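Local coordinates for protein mannitol dehydrogenase (Pseudomonas fluorescens, PDB 1LJ8) that binds NAD and probably catalyses the NAD-dependent interconversion of mannitol and fructose as a long-chain mannitol 2-dehydrogenase, at residues Q153-L156 / P162-V165; L56-C61 / E123-S128; V328-A333 / A403-A408; D324-A329 / H487-P492. All blocks are in the same frame, centred on the assembly; numbering follows the deposited sequence.

Contact 1: residues Q153-L156 / P162-V165; sequences QHDL and PKTV
A polar clamp centred on Asp-155 ties helix 150-157 to Pro-162, Lys-163 and Thr-164, the short link leading into helix 165-178 within the NAD-binding Rossmann part of the chain. The Asp-155 carboxylate turns both oxygens to the link. Asp-155 OD1 accepts Lys-163 N at 2.8 Å, from the syn side but somewhat out of the carboxylate plane. Asp-155 OD2 takes Thr-164 N on its syn lone pair at 2.9 Å, and Thr-164 OG1 donates to Asp-155 OD2 over 2.6 Å from well above that plane. From within the helix, His-154 ND1 reaches Asp-155 OD1 at 2.9 Å, nearly straight at 167° and in the plane of the imidazole, which helps to set the ring's rotation. With CG anti to the backbone N (chi1 170°), the imidazole faces the link, and Lys-163 lays its aliphatic chain across one face, CD sitting 4.0 Å from the centroid of the His-154 ring in a CH-pi contact. Pro-162 CB packs 3.5 Å from Asp-155 OD2. Thr-164 OG1 also accepts from Gly-167 N. The Thr-164 side chain comes within about 6 Å of the bound NAD, and the result is a classic threonine N-cap for helix 165-178, positioned by a buried aspartate.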
loop_
_atom_site.group_PDB
_atom_site.type_symbol
_atom_site.label_atom_id
_atom_site.label_comp_id
_atom_site.label_asym_id
_atom_site.label_seq_id
_atom_site.Cartn_x
_atom_site.Cartn_y
_atom_site.Cartn_z
ATOM N N GLN A 153 -23.278 -3.714 -1.211
ATOM C CA GLN A 153 -24.701 -4.053 -1.428
ATOM C C GLN A 153 -24.966 -4.274 -2.922
ATOM O O GLN A 153 -25.787 -5.149 -3.292
ATOM C CB GLN A 153 -25.628 -2.931 -0.934
ATOM C CG GLN A 153 -25.809 -2.913 0.576
ATOM C CD GLN A 153 -26.393 -4.220 1.101
ATOM O OE1 GLN A 153 -27.490 -4.639 0.686
ATOM N NE2 GLN A 153 -25.661 -4.887 1.992
ATOM N N HIS A 154 -24.321 -3.469 -3.768
ATOM C CA HIS A 154 -24.481 -3.636 -5.210
ATOM C C HIS A 154 -24.078 -5.047 -5.636
ATOM O O HIS A 154 -24.824 -5.747 -6.343
ATOM C CB HIS A 154 -23.631 -2.618 -6.019
ATOM C CG HIS A 154 -23.589 -2.935 -7.483
ATOM N ND1 HIS A 154 -22.759 -3.905 -8.013
ATOM C CD2 HIS A 154 -24.355 -2.495 -8.508
ATOM C CE1 HIS A 154 -23.014 -4.044 -9.304
ATOM N NE2 HIS A 154 -23.978 -3.200 -9.628
ATOM N N ASP A 155 -22.906 -5.497 -5.191
ATOM C CA ASP A 155 -22.445 -6.819 -5.596
ATOM C C ASP A 155 -23.312 -7.979 -5.067
ATOM O O ASP A 155 -23.450 -9.015 -5.725
ATOM C CB ASP A 155 -20.966 -6.993 -5.197
ATOM C CG ASP A 155 -20.032 -6.245 -6.122
ATOM O OD1 ASP A 155 -20.508 -5.378 -6.883
ATOM O OD2 ASP A 155 -18.820 -6.532 -6.072
ATOM N N LEU A 156 -23.916 -7.801 -3.885
ATOM C CA LEU A 156 -24.778 -8.832 -3.351
ATOM C C LEU A 156 -26.046 -8.902 -4.214
ATOM O O LEU A 156 -26.524 -9.997 -4.493
ATOM C CB LEU A 156 -25.114 -8.531 -1.887
ATOM C CG LEU A 156 -23.859 -8.656 -0.984
ATOM C CD1 LEU A 156 -24.196 -8.145 0.417
ATOM C CD2 LEU A 156 -23.400 -10.087 -0.923
ATOM N N PRO A 162 -20.562 -7.732 -10.884
ATOM C CA PRO A 162 -19.907 -7.099 -9.736
ATOM C C PRO A 162 -19.040 -5.910 -10.104
ATOM O O PRO A 162 -18.654 -5.720 -11.263
ATOM C CB PRO A 162 -19.065 -8.246 -9.130
ATOM C CG PRO A 162 -18.584 -8.966 -10.363
ATOM C CD PRO A 162 -19.914 -9.014 -11.234
ATOM N N LYS A 163 -18.741 -5.112 -9.089
ATOM C CA LYS A 163 -17.893 -3.963 -9.276
ATOM C C LYS A 163 -16.713 -4.047 -8.312
ATOM O O LYS A 163 -15.710 -3.380 -8.545
ATOM C CB LYS A 163 -18.628 -2.671 -8.987
ATOM C CG LYS A 163 -19.876 -2.459 -9.832
ATOM C CD LYS A 163 -20.380 -1.043 -9.603
ATOM C CE LYS A 163 -20.257 -0.647 -8.141
ATOM N NZ LYS A 163 -20.454 0.831 -8.018
ATOM N N THR A 164 -16.834 -4.832 -7.243
ATOM C CA THR A 164 -15.743 -4.876 -6.253
ATOM C C THR A 164 -14.900 -6.116 -6.328
ATOM O O THR A 164 -15.267 -7.120 -6.919
ATOM C CB THR A 164 -16.249 -4.806 -4.792
ATOM O OG1 THR A 164 -16.830 -6.075 -4.410
ATOM C CG2 THR A 164 -17.300 -3.698 -4.659
ATOM N N VAL A 165 -13.755 -6.053 -5.648
ATOM C CA VAL A 165 -12.896 -7.201 -5.645
ATOM C C VAL A 165 -13.629 -8.444 -5.093
ATOM O O VAL A 165 -13.436 -9.574 -5.574
ATOM C CB VAL A 165 -11.588 -6.846 -4.832
ATOM C CG1 VAL A 165 -11.960 -6.423 -3.424
ATOM C CG2 VAL A 165 -10.668 -8.017 -4.784
#

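Contact 2: residues L56-C61 / E123-S128; sequences LDWSIC and EIRIVS
Arg-125 and Trp-58 stack where the chain leads into two parallel strands, 59-64 and 126-129, which flank strand 27-32 in the Rossmann sheet. The arginine chain leaves CA with CG beside the backbone N and then bends at chi3 (-80°), which swings the guanidinium over one face of the indole six-membered ring. The two planes lie 27° apart, and CZ of Arg-125 stands 3.9 Å from the centroid of that Trp-58 ring, a cation-pi geometry. Arg-125 NH1 comes closest, 3.3 Å from Trp-58 CZ2, offset toward the rim. Arg-125 NH1 also forms a salt bridge with Asp-57 OD2 at 3.2 Å; the bond is fairly straight, 163° at the hydrogen, but arrives from above the carboxylate plane. Arg-125 NH2 makes a weak bond of 2.8 Å to Asp-57 O. From its own segment, Glu-123 O is gripped side-on by Arg-125 NE at 2.8 Å and Arg-125 NH2 at 3.1 Å, both in the guanidinium plane, so the group is held flat against the indole. Farther along the ring, Ile-126 CD1 packs 3.7 Å from Trp-58 CZ3, while Ile-29 of the intervening strand also touches the tryptophan. A methionine in place of Arg-125 would probably leave Asp-57 without its cationic mate and Glu-123 O without its two-pronged grip. Charge pairing, carbonyl binding and pi stacking thus converge on one cation, which probably favours its charged form.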
loop_
_atom_site.group_PDB
_atom_site.type_symbol
_atom_site.label_atom_id
_atom_site.label_comp_id
_atom_site.label_asym_id
_atom_site.label_seq_id
_atom_site.Cartn_x
_atom_site.Cartn_y
_atom_site.Cartn_z
ATOM N N LEU A 56 8.138 -19.070 -16.770
ATOM C CA LEU A 56 7.616 -18.289 -17.888
ATOM C C LEU A 56 6.104 -18.458 -18.003
ATOM O O LEU A 56 5.445 -17.737 -18.779
ATOM C CB LEU A 56 8.264 -18.710 -19.202
ATOM C CG LEU A 56 9.789 -18.616 -19.256
ATOM C CD1 LEU A 56 10.294 -19.007 -20.647
ATOM C CD2 LEU A 56 10.218 -17.232 -18.978
ATOM N N ASP A 57 5.561 -19.393 -17.223
ATOM C CA ASP A 57 4.133 -19.637 -17.216
ATOM C C ASP A 57 3.441 -18.888 -16.073
ATOM O O ASP A 57 2.260 -19.153 -15.744
ATOM C CB ASP A 57 3.847 -21.139 -17.130
ATOM C CG ASP A 57 4.388 -21.776 -15.879
ATOM O OD1 ASP A 57 5.558 -21.503 -15.495
ATOM O OD2 ASP A 57 3.635 -22.584 -15.296
ATOM N N TRP A 58 4.165 -17.925 -15.507
ATOM C CA TRP A 58 3.619 -17.119 -14.402
ATOM C C TRP A 58 3.514 -15.629 -14.752
ATOM O O TRP A 58 3.693 -14.744 -13.906
ATOM C CB TRP A 58 4.467 -17.314 -13.137
ATOM C CG TRP A 58 4.215 -18.688 -12.527
ATOM C CD1 TRP A 58 5.046 -19.789 -12.581
ATOM C CD2 TRP A 58 3.096 -19.073 -11.740
ATOM N NE1 TRP A 58 4.490 -20.838 -11.854
ATOM C CE2 TRP A 58 3.302 -20.417 -11.325
ATOM C CE3 TRP A 58 1.930 -18.412 -11.330
ATOM C CZ2 TRP A 58 2.373 -21.120 -10.505
ATOM C CZ3 TRP A 58 1.000 -19.109 -10.514
ATOM C CH2 TRP A 58 1.238 -20.460 -10.109
ATOM N N SER A 59 3.229 -15.364 -16.025
ATOM C CA SER A 59 3.020 -13.983 -16.454
ATOM C C SER A 59 1.817 -13.405 -15.725
ATOM O O SER A 59 0.921 -14.122 -15.290
ATOM C CB SER A 59 2.733 -13.929 -17.966
ATOM O OG SER A 59 2.663 -12.568 -18.417
ATOM N N ILE A 60 1.791 -12.081 -15.612
ATOM C CA ILE A 60 0.716 -11.393 -14.915
ATOM C C ILE A 60 -0.293 -10.731 -15.856
ATOM O O ILE A 60 0.083 -10.061 -16.832
ATOM C CB ILE A 60 1.329 -10.282 -14.036
ATOM C CG1 ILE A 60 2.205 -10.921 -12.950
ATOM C CG2 ILE A 60 0.223 -9.376 -13.398
ATOM C CD1 ILE A 60 3.344 -9.899 -12.459
ATOM N N CYS A 61 -1.578 -10.947 -15.576
ATOM C CA CYS A 61 -2.643 -10.247 -16.303
ATOM C C CYS A 61 -3.139 -9.195 -15.298
ATOM O O CYS A 61 -3.697 -9.534 -14.226
ATOM C CB CYS A 61 -3.814 -11.194 -16.670
ATOM S SG CYS A 61 -5.073 -10.256 -17.645
ATOM N N GLU A 123 -5.466 -21.506 -16.035
ATOM C CA GLU A 123 -4.066 -21.077 -16.030
ATOM C C GLU A 123 -3.824 -20.075 -14.911
ATOM O O GLU A 123 -2.683 -19.973 -14.419
ATOM C CB GLU A 123 -3.658 -20.399 -17.348
ATOM C CG GLU A 123 -3.756 -21.287 -18.582
ATOM C CD GLU A 123 -5.190 -21.648 -18.923
ATOM O OE1 GLU A 123 -6.107 -20.836 -18.637
ATOM O OE2 GLU A 123 -5.389 -22.744 -19.505
ATOM N N ILE A 124 -4.872 -19.331 -14.540
ATOM C CA ILE A 124 -4.733 -18.328 -13.467
ATOM C C ILE A 124 -4.827 -19.085 -12.152
ATOM O O ILE A 124 -5.880 -19.609 -11.774
ATOM C CB ILE A 124 -5.834 -17.241 -13.549
ATOM C CG1 ILE A 124 -5.671 -16.490 -14.877
ATOM C CG2 ILE A 124 -5.780 -16.301 -12.314
ATOM C CD1 ILE A 124 -4.315 -15.757 -14.992
ATOM N N ARG A 125 -3.707 -19.094 -11.440
ATOM C CA ARG A 125 -3.588 -19.867 -10.186
ATOM C C ARG A 125 -3.415 -19.028 -8.933
ATOM O O ARG A 125 -3.512 -19.557 -7.819
ATOM C CB ARG A 125 -2.414 -20.872 -10.308
ATOM C CG ARG A 125 -2.694 -22.061 -11.273
ATOM C CD ARG A 125 -1.388 -22.572 -11.916
ATOM N NE ARG A 125 -1.021 -21.698 -13.021
ATOM C CZ ARG A 125 0.159 -21.653 -13.645
ATOM N NH1 ARG A 125 1.162 -22.437 -13.271
ATOM N NH2 ARG A 125 0.309 -20.842 -14.689
ATOM N N ILE A 126 -3.161 -17.735 -9.132
ATOM C CA ILE A 126 -3.039 -16.799 -8.002
ATOM C C ILE A 126 -3.735 -15.511 -8.424
ATOM O O ILE A 126 -3.536 -15.049 -9.574
ATOM C CB ILE A 126 -1.547 -16.420 -7.722
ATOM C CG1 ILE A 126 -0.788 -17.619 -7.132
ATOM C CG2 ILE A 126 -1.491 -15.240 -6.704
ATOM C CD1 ILE A 126 0.747 -17.427 -7.234
ATOM N N VAL A 127 -4.577 -14.970 -7.539
ATOM C CA VAL A 127 -5.193 -13.635 -7.740
ATOM C C VAL A 127 -4.497 -12.795 -6.632
ATOM O O VAL A 127 -4.696 -13.039 -5.433
ATOM C CB VAL A 127 -6.734 -13.627 -7.511
ATOM C CG1 VAL A 127 -7.279 -12.147 -7.604
ATOM C CG2 VAL A 127 -7.396 -14.459 -8.632
ATOM N N SER A 128 -3.653 -11.850 -7.045
ATOM C CA SER A 128 -2.947 -11.007 -6.107
ATOM C C SER A 128 -3.596 -9.631 -6.023
ATOM O O SER A 128 -4.304 -9.184 -6.948
ATOM C CB SER A 128 -1.471 -10.902 -6.485
ATOM O OG SER A 128 -1.335 -10.527 -7.844
#

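Contact 3: residues V328-A333 / A403-A408; sequences VAYMRA and AALVVA
Helix-to-helix packing inside the helical C-terminal domain brings Tyr-330 of helix 325-339 against Leu-405 and Val-406 of helix 401-413. The two backbones stay well apart, and the tyrosine alone spans the interval from its side. With CG anti to the backbone N (chi1 173°), the phenol extends straight toward the partner helix, so the far end of the ring does the touching. The OH of Tyr-330 lies 3.3 Å from Val-406 CG2, a methyl placed at the ring edge, near the ring plane. Leu-405 meets the same end from another direction: its CB is 3.7 Å from Tyr-330 OH, and its CD2 reaches Tyr-330 CZ at 3.9 Å, approaching the ring obliquely. Both aliphatic side chains run at a slant to the tyrosine, and together they line the hydroxyl with aliphatic carbon. That buried polar group is satisfied by Arg-402 O, to which Tyr-330 OH hydrogen-bonds near the start of helix 401-413. The chemistry is therefore one side-chain-to-backbone bond beside aliphatic groups. Around it, helix 289-313 supplies Ala-305, which touches both Tyr-330 and Val-406, and Leu-309, which packs on the tyrosine. Helix 463-488 adds Leu-488 against Tyr-330 and also lies along Ala-404 and Ala-408, while Ala-403 turns to helix 387-396, so that the contact is embedded in a multi-helix core.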
loop_
_atom_site.group_PDB
_atom_site.type_symbol
_atom_site.label_atom_id
_atom_site.label_comp_id
_atom_site.label_asym_id
_atom_site.label_seq_id
_atom_site.Cartn_x
_atom_site.Cartn_y
_atom_site.Cartn_z
ATOM N N VAL A 328 13.624 14.205 12.382
ATOM C CA VAL A 328 14.353 12.964 12.632
ATOM C C VAL A 328 14.253 12.595 14.095
ATOM O O VAL A 328 14.004 11.442 14.437
ATOM C CB VAL A 328 15.876 13.110 12.243
ATOM C CG1 VAL A 328 16.622 11.832 12.512
ATOM C CG2 VAL A 328 16.009 13.489 10.750
ATOM N N ALA A 329 14.454 13.577 14.985
ATOM C CA ALA A 329 14.378 13.300 16.439
ATOM C C ALA A 329 12.974 12.843 16.846
ATOM O O ALA A 329 12.794 11.929 17.681
ATOM C CB ALA A 329 14.789 14.541 17.229
ATOM N N TYR A 330 11.971 13.496 16.278
ATOM C CA TYR A 330 10.582 13.095 16.557
ATOM C C TYR A 330 10.299 11.653 16.092
ATOM O O TYR A 330 9.717 10.856 16.849
ATOM C CB TYR A 330 9.632 14.092 15.871
ATOM C CG TYR A 330 8.154 13.726 15.930
ATOM C CD1 TYR A 330 7.474 13.610 17.145
ATOM C CD2 TYR A 330 7.440 13.531 14.752
ATOM C CE1 TYR A 330 6.103 13.311 17.171
ATOM C CE2 TYR A 330 6.083 13.235 14.758
ATOM C CZ TYR A 330 5.418 13.130 15.970
ATOM O OH TYR A 330 4.056 12.865 15.990
HETATM N N MSE A 331 10.698 11.308 14.861
HETATM C CA MSE A 331 10.512 9.919 14.363
HETATM C C MSE A 331 11.229 8.901 15.267
HETATM O O MSE A 331 10.677 7.841 15.613
HETATM C CB MSE A 331 11.083 9.778 12.937
HETATM C CG MSE A 331 11.248 8.311 12.436
HETATM SE SE MSE A 331 11.873 8.449 10.551
HETATM C CE MSE A 331 12.196 6.540 10.237
ATOM N N ARG A 332 12.466 9.218 15.660
ATOM C CA ARG A 332 13.190 8.286 16.526
ATOM C C ARG A 332 12.496 8.119 17.871
ATOM O O ARG A 332 12.411 7.004 18.404
ATOM C CB ARG A 332 14.638 8.756 16.748
ATOM C CG ARG A 332 15.538 8.645 15.551
ATOM C CD ARG A 332 16.984 8.847 16.005
ATOM N NE ARG A 332 17.932 8.968 14.892
ATOM C CZ ARG A 332 18.474 7.945 14.224
ATOM N NH1 ARG A 332 18.167 6.688 14.530
ATOM N NH2 ARG A 332 19.360 8.191 13.263
ATOM N N ALA A 333 11.980 9.216 18.418
ATOM C CA ALA A 333 11.290 9.119 19.715
ATOM C C ALA A 333 10.006 8.283 19.559
ATOM O O ALA A 333 9.682 7.445 20.390
ATOM C CB ALA A 333 10.943 10.517 20.236
ATOM N N ALA A 403 2.046 10.514 19.753
ATOM C CA ALA A 403 1.107 9.876 18.807
ATOM C C ALA A 403 -0.091 10.779 18.555
ATOM O O ALA A 403 -0.648 10.826 17.444
ATOM C CB ALA A 403 0.648 8.511 19.357
ATOM N N ALA A 404 -0.499 11.506 19.599
ATOM C CA ALA A 404 -1.620 12.443 19.453
ATOM C C ALA A 404 -1.258 13.531 18.462
ATOM O O ALA A 404 -2.126 14.015 17.742
ATOM C CB ALA A 404 -2.008 13.102 20.860
ATOM N N LEU A 405 0.009 13.912 18.416
ATOM C CA LEU A 405 0.436 14.975 17.491
ATOM C C LEU A 405 0.216 14.529 16.045
ATOM O O LEU A 405 -0.099 15.365 15.203
ATOM C CB LEU A 405 1.933 15.352 17.723
ATOM C CG LEU A 405 2.489 16.437 16.774
ATOM C CD1 LEU A 405 1.700 17.772 17.009
ATOM C CD2 LEU A 405 4.002 16.652 17.034
ATOM N N VAL A 406 0.383 13.233 15.748
ATOM C CA VAL A 406 0.143 12.762 14.373
ATOM C C VAL A 406 -1.321 13.037 13.973
ATOM O O VAL A 406 -1.619 13.478 12.844
ATOM C CB VAL A 406 0.405 11.241 14.232
ATOM C CG1 VAL A 406 0.247 10.841 12.728
ATOM C CG2 VAL A 406 1.803 10.873 14.747
ATOM N N VAL A 407 -2.247 12.732 14.891
ATOM C CA VAL A 407 -3.678 12.915 14.641
ATOM C C VAL A 407 -4.031 14.422 14.568
ATOM O O VAL A 407 -4.866 14.835 13.750
ATOM C CB VAL A 407 -4.539 12.199 15.748
ATOM C CG1 VAL A 407 -6.073 12.318 15.433
ATOM C CG2 VAL A 407 -4.165 10.720 15.802
ATOM N N ALA A 408 -3.437 15.222 15.462
ATOM C CA ALA A 408 -3.660 16.655 15.465
ATOM C C ALA A 408 -3.124 17.251 14.128
ATOM O O ALA A 408 -3.748 18.170 13.524
ATOM C CB ALA A 408 -2.908 17.290 16.680
#

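Contact 4: residues D324-A329 / H487-P492; sequences DPLFVA and HLLKKP
The backbone N of Leu-326, the residue whose side chain meets Leu-489, donates to Asp-324 OD1 at 2.9 Å, with an angle of 145° at the hydrogen. This is an N-cap: Asp-324 stands just before helix 325-339, and its carboxylate accepts the N-H on the anti side of OD1, a little out of plane. Asp-324 CG lies anti to the backbone N (chi1 -172°), bringing the carboxylate back beside the first turn, while OD2 is bonded to Tyr-315 OH. The helix start so fixed packs on the C-terminal end of the chain, where a type I beta turn runs from Leu-488 to Lys-491, closed by Lys-491 N to Leu-488 O at 3.0 Å. At the surface of the helical domain, Leu-489 carries the contact from this side. Its CG is anti to the carbonyl carbon (chi1 -71°), and the two methyls of the isobutyl group reach the helix at neighbouring places. Leu-489 CD1 lies 3.8 Å from Leu-326 CD2, the two leucines meeting aslant, and 3.6 Å from Leu-326 O. Leu-326 also packs on Lys-486 and Thr-482, about one and two turns back from Leu-489 along the chain. Leu-489 CD1 further touches Ala-329 CB at 4.0 Å. A serine here in place of Leu-489 would probably leave Leu-326 CD2 and the Ala-329 methyl without their apolar partner, opening a gap between the tail and the helix. The other methyl, Leu-489 CD2, rests 4.0 Å from Ala-329 C.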
loop_
_atom_site.group_PDB
_atom_site.type_symbol
_atom_site.label_atom_id
_atom_site.label_comp_id
_atom_site.label_asym_id
_atom_site.label_seq_id
_atom_site.Cartn_x
_atom_site.Cartn_y
_atom_site.Cartn_z
ATOM N N ASP A 324 15.517 17.722 8.223
ATOM C CA ASP A 324 15.125 18.580 9.356
ATOM C C ASP A 324 15.407 17.771 10.632
ATOM O O ASP A 324 14.700 16.793 10.952
ATOM C CB ASP A 324 13.632 18.942 9.261
ATOM C CG ASP A 324 13.226 19.982 10.305
ATOM O OD1 ASP A 324 13.728 19.896 11.442
ATOM O OD2 ASP A 324 12.409 20.874 9.993
ATOM N N PRO A 325 16.437 18.165 11.405
ATOM C CA PRO A 325 16.710 17.372 12.596
ATOM C C PRO A 325 15.595 17.236 13.609
ATOM O O PRO A 325 15.601 16.280 14.371
ATOM C CB PRO A 325 17.974 18.041 13.203
ATOM C CG PRO A 325 18.583 18.799 12.042
ATOM C CD PRO A 325 17.386 19.289 11.269
ATOM N N LEU A 326 14.648 18.167 13.639
ATOM C CA LEU A 326 13.560 18.031 14.602
ATOM C C LEU A 326 12.652 16.898 14.156
ATOM O O LEU A 326 12.115 16.187 14.991
ATOM C CB LEU A 326 12.741 19.299 14.683
ATOM C CG LEU A 326 13.300 20.545 15.372
ATOM C CD1 LEU A 326 12.304 21.680 15.193
ATOM C CD2 LEU A 326 13.513 20.239 16.854
ATOM N N PHE A 327 12.472 16.736 12.838
ATOM C CA PHE A 327 11.625 15.627 12.348
ATOM C C PHE A 327 12.306 14.278 12.611
ATOM O O PHE A 327 11.632 13.284 12.987
ATOM C CB PHE A 327 11.324 15.786 10.843
ATOM C CG PHE A 327 10.212 16.751 10.540
ATOM C CD1 PHE A 327 10.375 18.116 10.757
ATOM C CD2 PHE A 327 8.979 16.293 10.022
ATOM C CE1 PHE A 327 9.362 19.015 10.466
ATOM C CE2 PHE A 327 7.953 17.188 9.730
ATOM C CZ PHE A 327 8.137 18.551 9.944
ATOM N N VAL A 328 13.624 14.205 12.382
ATOM C CA VAL A 328 14.353 12.964 12.632
ATOM C C VAL A 328 14.253 12.595 14.095
ATOM O O VAL A 328 14.004 11.442 14.437
ATOM C CB VAL A 328 15.876 13.110 12.243
ATOM C CG1 VAL A 328 16.622 11.832 12.512
ATOM C CG2 VAL A 328 16.009 13.489 10.750
ATOM N N ALA A 329 14.454 13.577 14.985
ATOM C CA ALA A 329 14.378 13.300 16.439
ATOM C C ALA A 329 12.974 12.843 16.846
ATOM O O ALA A 329 12.794 11.929 17.681
ATOM C CB ALA A 329 14.789 14.541 17.229
ATOM N N HIS A 487 8.977 22.081 21.513
ATOM C CA HIS A 487 8.452 21.913 22.882
ATOM C C HIS A 487 8.277 20.438 23.238
ATOM O O HIS A 487 8.645 19.987 24.335
ATOM C CB HIS A 487 7.113 22.657 23.037
ATOM C CG HIS A 487 7.248 24.157 22.996
ATOM N ND1 HIS A 487 6.168 25.006 22.870
ATOM C CD2 HIS A 487 8.339 24.953 23.074
ATOM C CE1 HIS A 487 6.586 26.259 22.874
ATOM N NE2 HIS A 487 7.901 26.255 22.997
ATOM N N LEU A 488 7.732 19.667 22.298
ATOM C CA LEU A 488 7.472 18.268 22.543
ATOM C C LEU A 488 8.714 17.449 22.831
ATOM O O LEU A 488 8.706 16.582 23.726
ATOM C CB LEU A 488 6.704 17.667 21.342
ATOM C CG LEU A 488 6.463 16.143 21.373
ATOM C CD1 LEU A 488 5.512 15.826 22.509
ATOM C CD2 LEU A 488 5.876 15.658 20.043
ATOM N N LEU A 489 9.774 17.725 22.083
ATOM C CA LEU A 489 11.009 16.975 22.203
ATOM C C LEU A 489 11.713 17.187 23.533
ATOM O O LEU A 489 12.702 16.509 23.830
ATOM C CB LEU A 489 11.928 17.273 21.002
ATOM C CG LEU A 489 11.311 16.613 19.738
ATOM C CD1 LEU A 489 11.979 17.133 18.467
ATOM C CD2 LEU A 489 11.406 15.087 19.830
ATOM N N LYS A 490 11.177 18.098 24.336
ATOM C CA LYS A 490 11.733 18.379 25.665
ATOM C C LYS A 490 10.931 17.732 26.809
ATOM O O LYS A 490 11.357 17.776 27.959
ATOM C CB LYS A 490 11.856 19.881 25.852
ATOM C CG LYS A 490 12.820 20.514 24.866
ATOM C CD LYS A 490 14.230 20.102 25.184
ATOM C CE LYS A 490 15.242 20.946 24.448
ATOM N NZ LYS A 490 16.659 20.700 24.918
ATOM N N LYS A 491 9.788 17.111 26.505
ATOM C CA LYS A 491 9.001 16.414 27.538
ATOM C C LYS A 491 9.811 15.183 27.963
ATOM O O LYS A 491 10.563 14.630 27.162
ATOM C CB LYS A 491 7.653 15.932 26.982
ATOM C CG LYS A 491 6.473 16.887 27.187
ATOM C CD LYS A 491 5.158 16.090 27.135
ATOM C CE LYS A 491 3.981 16.856 27.720
ATOM N NZ LYS A 491 2.785 15.960 27.837
ATOM N N PRO A 492 9.670 14.737 29.227
ATOM C CA PRO A 492 10.405 13.563 29.726
ATOM C C PRO A 492 10.086 12.253 29.005
ATOM O O PRO A 492 10.881 11.304 29.032
ATOM C CB PRO A 492 10.013 13.512 31.205
ATOM C CG PRO A 492 8.656 14.166 31.238
ATOM C CD PRO A 492 8.869 15.345 30.307
#

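Contacts 1 and 2 belong to the Rossmann part, contacts 3 and 4 to the helical part on the opposite side of the chain's centre; the centres of contacts 1 and 3 lie about 39 Å apart. The first pair is polar and partly buried, organised in contact 1 around an aspartate whose threonine partner lies near NAD, and in contact 2 around an arginine beside the sheet, away from the annotated sites. The second pair is mainly apolar across its segments. Both use helix 325-339 and touch directly: Leu-488 CD2 packs 3.7 Å from Tyr-330 CE1. Contact 3 is buried and includes one satisfied hydroxyl, whereas contact 4, about 8 Å away between centres, packs the C-terminal end against helix 325-339 at the surface.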